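Local coordinates for SusD-like protein BACOVA_02651 (Bacteroides ovatus, PDB 5E75), which binds polysaccharide at the cell surface and probably captures xyloglucan before its transport into the periplasm for degradation, at residues 26-35 and 75-86. Sequence-based numbering, arbitrary orientation.
Sequences PLYNRAWFDY and AWSGFYSVVTMA. With EDO (1,2-ethanediol), chain D.
With CG anti to the backbone N (chi1 171°), Tyr35 extends its ring to where Phe79, its CG anti to the carbonyl carbon (chi1 -65°), brings its own, and the rings meet to one side of the two backbones. The setting is the helical, TPR-like part of the SusD fold, where the irregular turn and short helix of 26-35 pack on the long helix 70-95, a worked example of close approach at a glycine. Phe79 CZ comes over one face of the Tyr35 ring, offset toward its rim and 3.4 Å from Tyr35 CE1; the planes are inclined at 42°, an oblique pairing. The Tyr35 hydroxyl is hydrogen-bonded to that of Tyr423. With an alanine here, Phe79 would probably lose the ring it faces and the Tyr423 hydroxyl its mate. Next along, Val82 places CG2 over the Trp32 face in a CH-pi contact, 3.6 Å from the centroid of the six-membered ring. Met116 and Met248 also touch this indole. Where the backbones come closest, Gly78 CA lies 3.6 Å from Asp34 CB; a beta carbon on Gly78 would collide with Tyr35 N. At the far end Met85, extended until it bends at chi3, brings SD to 3.8 Å from Ala31 CB and also against Pro26, while Leu27 CD2 packs on Met85 CG at 3.7 Å. The partly exposed border is polar: Ser77 OG donates to Asp34 OD2 at 2.8 Å, and that oxygen accepts on its anti lone pair, the one turned away from Asp34 OD1.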
loop_
_atom_site.group_PDB
_atom_site.type_symbol
_atom_site.label_atom_id
_atom_site.label_comp_id
_atom_site.label_asym_id
_atom_site.label_seq_id
_atom_site.Cartn_x
_atom_site.Cartn_y
_atom_site.Cartn_z
ATOM N N PRO A 26 4.101 19.392 4.348
ATOM C CA PRO A 26 5.121 18.376 4.050
ATOM C C PRO A 26 4.883 17.002 4.704
ATOM O O PRO A 26 5.537 16.025 4.312
ATOM C CB PRO A 26 6.416 19.003 4.578
ATOM C CG PRO A 26 6.148 20.487 4.624
ATOM C CD PRO A 26 4.698 20.594 4.968
ATOM N N LEU A 27 3.970 16.907 5.669
ATOM C CA LEU A 27 3.572 15.595 6.200
ATOM C C LEU A 27 2.983 14.673 5.140
ATOM O O LEU A 27 2.920 13.462 5.333
ATOM C CB LEU A 27 2.541 15.757 7.319
ATOM C CG LEU A 27 3.013 16.353 8.641
ATOM C CD1 LEU A 27 1.817 16.674 9.520
ATOM C CD2 LEU A 27 3.961 15.404 9.363
ATOM N N TYR A 28 2.543 15.257 4.032
ATOM C CA TYR A 28 1.912 14.498 2.965
ATOM C C TYR A 28 2.858 14.175 1.816
ATOM O O TYR A 28 2.453 13.498 0.879
ATOM C CB TYR A 28 0.725 15.275 2.401
ATOM C CG TYR A 28 -0.440 15.456 3.356
ATOM C CD1 TYR A 28 -0.455 16.474 4.318
ATOM C CD2 TYR A 28 -1.550 14.638 3.266
ATOM C CE1 TYR A 28 -1.542 16.634 5.173
ATOM C CE2 TYR A 28 -2.631 14.792 4.119
ATOM C CZ TYR A 28 -2.628 15.784 5.057
ATOM O OH TYR A 28 -3.721 15.891 5.888
ATOM N N ASN A 29 4.098 14.661 1.851
ATOM C CA ASN A 29 5.028 14.383 0.751
ATOM C C ASN A 29 6.466 14.218 1.226
ATOM O O ASN A 29 6.957 13.103 1.318
ATOM C CB ASN A 29 4.885 15.393 -0.416
ATOM C CG ASN A 29 4.719 16.844 0.026
ATOM O OD1 ASN A 29 5.524 17.384 0.794
ATOM N ND2 ASN A 29 3.700 17.500 -0.520
ATOM N N ARG A 30 7.127 15.322 1.568
ATOM C CA ARG A 30 8.506 15.272 2.015
ATOM C C ARG A 30 8.745 14.213 3.099
ATOM O O ARG A 30 9.745 13.496 3.075
ATOM C CB ARG A 30 8.913 16.663 2.520
ATOM C CG ARG A 30 10.335 16.769 2.990
ATOM C CD ARG A 30 10.672 18.217 3.330
ATOM N NE ARG A 30 12.072 18.349 3.708
ATOM C CZ ARG A 30 12.737 19.499 3.751
ATOM N NH1 ARG A 30 12.134 20.639 3.434
ATOM N NH2 ARG A 30 14.015 19.504 4.110
ATOM N N ALA A 31 7.832 14.120 4.059
ATOM C CA ALA A 31 7.975 13.157 5.139
ATOM C C ALA A 31 8.100 11.711 4.656
ATOM O O ALA A 31 8.853 10.935 5.236
ATOM C CB ALA A 31 6.812 13.280 6.081
ATOM N N TRP A 32 7.385 11.393 3.576
ATOM C CA TRP A 32 7.286 10.028 3.042
ATOM C C TRP A 32 8.311 9.733 1.950
ATOM O O TRP A 32 8.429 8.591 1.495
ATOM C CB TRP A 32 5.881 9.818 2.466
ATOM C CG TRP A 32 4.802 9.789 3.501
ATOM C CD1 TRP A 32 4.001 10.832 3.867
ATOM C CD2 TRP A 32 4.407 8.672 4.311
ATOM N NE1 TRP A 32 3.151 10.443 4.882
ATOM C CE2 TRP A 32 3.369 9.118 5.161
ATOM C CE3 TRP A 32 4.846 7.351 4.416
ATOM C CZ2 TRP A 32 2.762 8.275 6.103
ATOM C CZ3 TRP A 32 4.239 6.523 5.341
ATOM C CH2 TRP A 32 3.202 6.983 6.162
ATOM N N PHE A 33 9.063 10.741 1.541
ATOM C CA PHE A 33 9.896 10.637 0.350
ATOM C C PHE A 33 10.902 9.472 0.402
ATOM O O PHE A 33 11.053 8.754 -0.593
ATOM C CB PHE A 33 10.617 11.971 0.087
ATOM C CG PHE A 33 11.449 11.962 -1.163
ATOM C CD1 PHE A 33 10.882 12.235 -2.403
ATOM C CD2 PHE A 33 12.794 11.673 -1.095
ATOM C CE1 PHE A 33 11.650 12.206 -3.550
ATOM C CE2 PHE A 33 13.565 11.642 -2.250
ATOM C CZ PHE A 33 12.987 11.912 -3.468
ATOM N N ASP A 34 11.583 9.257 1.523
ATOM C CA ASP A 34 12.626 8.229 1.570
ATOM C C ASP A 34 12.024 6.845 1.375
ATOM O O ASP A 34 12.706 5.938 0.925
ATOM C CB ASP A 34 13.433 8.232 2.882
ATOM C CG ASP A 34 14.436 9.355 2.963
ATOM O OD1 ASP A 34 14.567 10.118 1.986
ATOM O OD2 ASP A 34 15.103 9.452 4.022
ATOM N N TYR A 35 10.759 6.675 1.754
ATOM C CA TYR A 35 10.057 5.405 1.544
ATOM C C TYR A 35 9.542 5.296 0.114
ATOM O O TYR A 35 9.815 4.303 -0.563
ATOM C CB TYR A 35 8.904 5.302 2.545
ATOM C CG TYR A 35 7.924 4.157 2.348
ATOM C CD1 TYR A 35 8.351 2.834 2.350
ATOM C CD2 TYR A 35 6.562 4.403 2.208
ATOM C CE1 TYR A 35 7.445 1.792 2.207
ATOM C CE2 TYR A 35 5.658 3.360 2.051
ATOM C CZ TYR A 35 6.110 2.064 2.059
ATOM O OH TYR A 35 5.228 1.000 1.915
ATOM N N ALA A 75 13.517 2.328 3.918
ATOM C CA ALA A 75 12.166 2.286 4.489
ATOM C C ALA A 75 12.169 2.749 5.949
ATOM O O ALA A 75 11.337 3.560 6.348
ATOM C CB ALA A 75 11.572 0.881 4.364
ATOM N N TRP A 76 13.135 2.240 6.702
ATOM C CA TRP A 76 13.311 2.596 8.117
ATOM C C TRP A 76 13.495 4.098 8.240
ATOM O O TRP A 76 12.825 4.747 9.037
ATOM C CB TRP A 76 14.514 1.850 8.686
ATOM C CG TRP A 76 14.807 2.023 10.184
ATOM C CD1 TRP A 76 15.641 2.938 10.762
ATOM C CD2 TRP A 76 14.297 1.214 11.259
ATOM N NE1 TRP A 76 15.679 2.742 12.120
ATOM C CE2 TRP A 76 14.855 1.698 12.452
ATOM C CE3 TRP A 76 13.417 0.124 11.324
ATOM C CZ2 TRP A 76 14.556 1.140 13.697
ATOM C CZ3 TRP A 76 13.115 -0.413 12.562
ATOM C CH2 TRP A 76 13.695 0.080 13.724
ATOM N N SER A 77 14.384 4.654 7.422
ATOM C CA SER A 77 14.586 6.104 7.384
ATOM C C SER A 77 13.313 6.865 7.045
ATOM O O SER A 77 12.998 7.868 7.681
ATOM C CB SER A 77 15.668 6.482 6.358
ATOM O OG SER A 77 15.837 7.906 6.298
ATOM N N GLY A 78 12.591 6.410 6.024
ATOM C CA GLY A 78 11.368 7.064 5.610
ATOM C C GLY A 78 10.287 7.076 6.661
ATOM O O GLY A 78 9.704 8.118 6.955
ATOM N N PHE A 79 10.005 5.910 7.257
ATOM C CA PHE A 79 8.967 5.854 8.257
ATOM C C PHE A 79 9.370 6.694 9.466
ATOM O O PHE A 79 8.527 7.404 10.009
ATOM C CB PHE A 79 8.675 4.408 8.675
ATOM C CG PHE A 79 8.103 3.549 7.571
ATOM C CD1 PHE A 79 6.982 3.944 6.847
ATOM C CD2 PHE A 79 8.686 2.345 7.260
ATOM C CE1 PHE A 79 6.461 3.138 5.822
ATOM C CE2 PHE A 79 8.176 1.547 6.241
ATOM C CZ PHE A 79 7.063 1.945 5.533
ATOM N N TYR A 80 10.637 6.614 9.881
ATOM C CA TYR A 80 11.066 7.455 11.003
ATOM C C TYR A 80 11.107 8.942 10.642
ATOM O O TYR A 80 10.955 9.779 11.516
ATOM C CB TYR A 80 12.377 6.956 11.646
ATOM C CG TYR A 80 12.073 5.882 12.659
ATOM C CD1 TYR A 80 11.467 6.206 13.862
ATOM C CD2 TYR A 80 12.299 4.535 12.392
ATOM C CE1 TYR A 80 11.142 5.250 14.787
ATOM C CE2 TYR A 80 11.959 3.553 13.332
ATOM C CZ TYR A 80 11.391 3.936 14.523
ATOM O OH TYR A 80 11.046 2.975 15.455
ATOM N N SER A 81 11.250 9.269 9.365
ATOM C CA SER A 81 11.121 10.663 8.937
ATOM C C SER A 81 9.694 11.170 9.139
ATOM O O SER A 81 9.466 12.309 9.550
ATOM C CB SER A 81 11.540 10.823 7.472
ATOM O OG SER A 81 12.940 10.701 7.314
ATOM N N VAL A 82 8.709 10.322 8.857
ATOM C CA VAL A 82 7.321 10.676 9.143
ATOM C C VAL A 82 7.123 10.895 10.647
ATOM O O VAL A 82 6.512 11.888 11.070
ATOM C CB VAL A 82 6.313 9.602 8.624
ATOM C CG1 VAL A 82 4.886 10.007 8.969
ATOM C CG2 VAL A 82 6.437 9.409 7.123
ATOM N N VAL A 83 7.614 9.965 11.457
ATOM C CA VAL A 83 7.448 10.059 12.891
ATOM C C VAL A 83 8.090 11.333 13.418
ATOM O O VAL A 83 7.462 12.071 14.177
ATOM C CB VAL A 83 8.065 8.832 13.610
ATOM C CG1 VAL A 83 8.063 9.023 15.133
ATOM C CG2 VAL A 83 7.325 7.538 13.196
ATOM N N THR A 84 9.338 11.589 13.038
ATOM C CA THR A 84 10.025 12.756 13.596
ATOM C C THR A 84 9.456 14.058 13.041
ATOM O O THR A 84 9.378 15.050 13.778
ATOM C CB THR A 84 11.538 12.676 13.426
ATOM O OG1 THR A 84 11.852 12.632 12.056
ATOM C CG2 THR A 84 12.103 11.439 14.108
ATOM N N MET A 85 9.034 14.095 11.782
ATOM C CA MET A 85 8.325 15.297 11.306
ATOM C C MET A 85 7.011 15.547 12.059
ATOM O O MET A 85 6.666 16.693 12.386
ATOM C CB MET A 85 8.053 15.267 9.799
ATOM C CG MET A 85 7.499 16.612 9.328
ATOM S SD MET A 85 7.123 16.745 7.586
ATOM C CE MET A 85 8.732 16.511 6.887
ATOM N N ALA A 86 6.246 14.489 12.294
ATOM C CA ALA A 86 5.018 14.592 13.077
ATOM C C ALA A 86 5.336 15.181 14.453
ATOM O O ALA A 86 4.640 16.089 14.939
ATOM C CB ALA A 86 4.359 13.213 13.221
HETATM C C1 EDO D . 15.116 4.904 15.099
HETATM O O1 EDO D . 16.293 4.447 14.425
HETATM C C2 EDO D . 15.154 6.409 15.249
HETATM O O2 EDO D . 15.574 6.990 14.008
#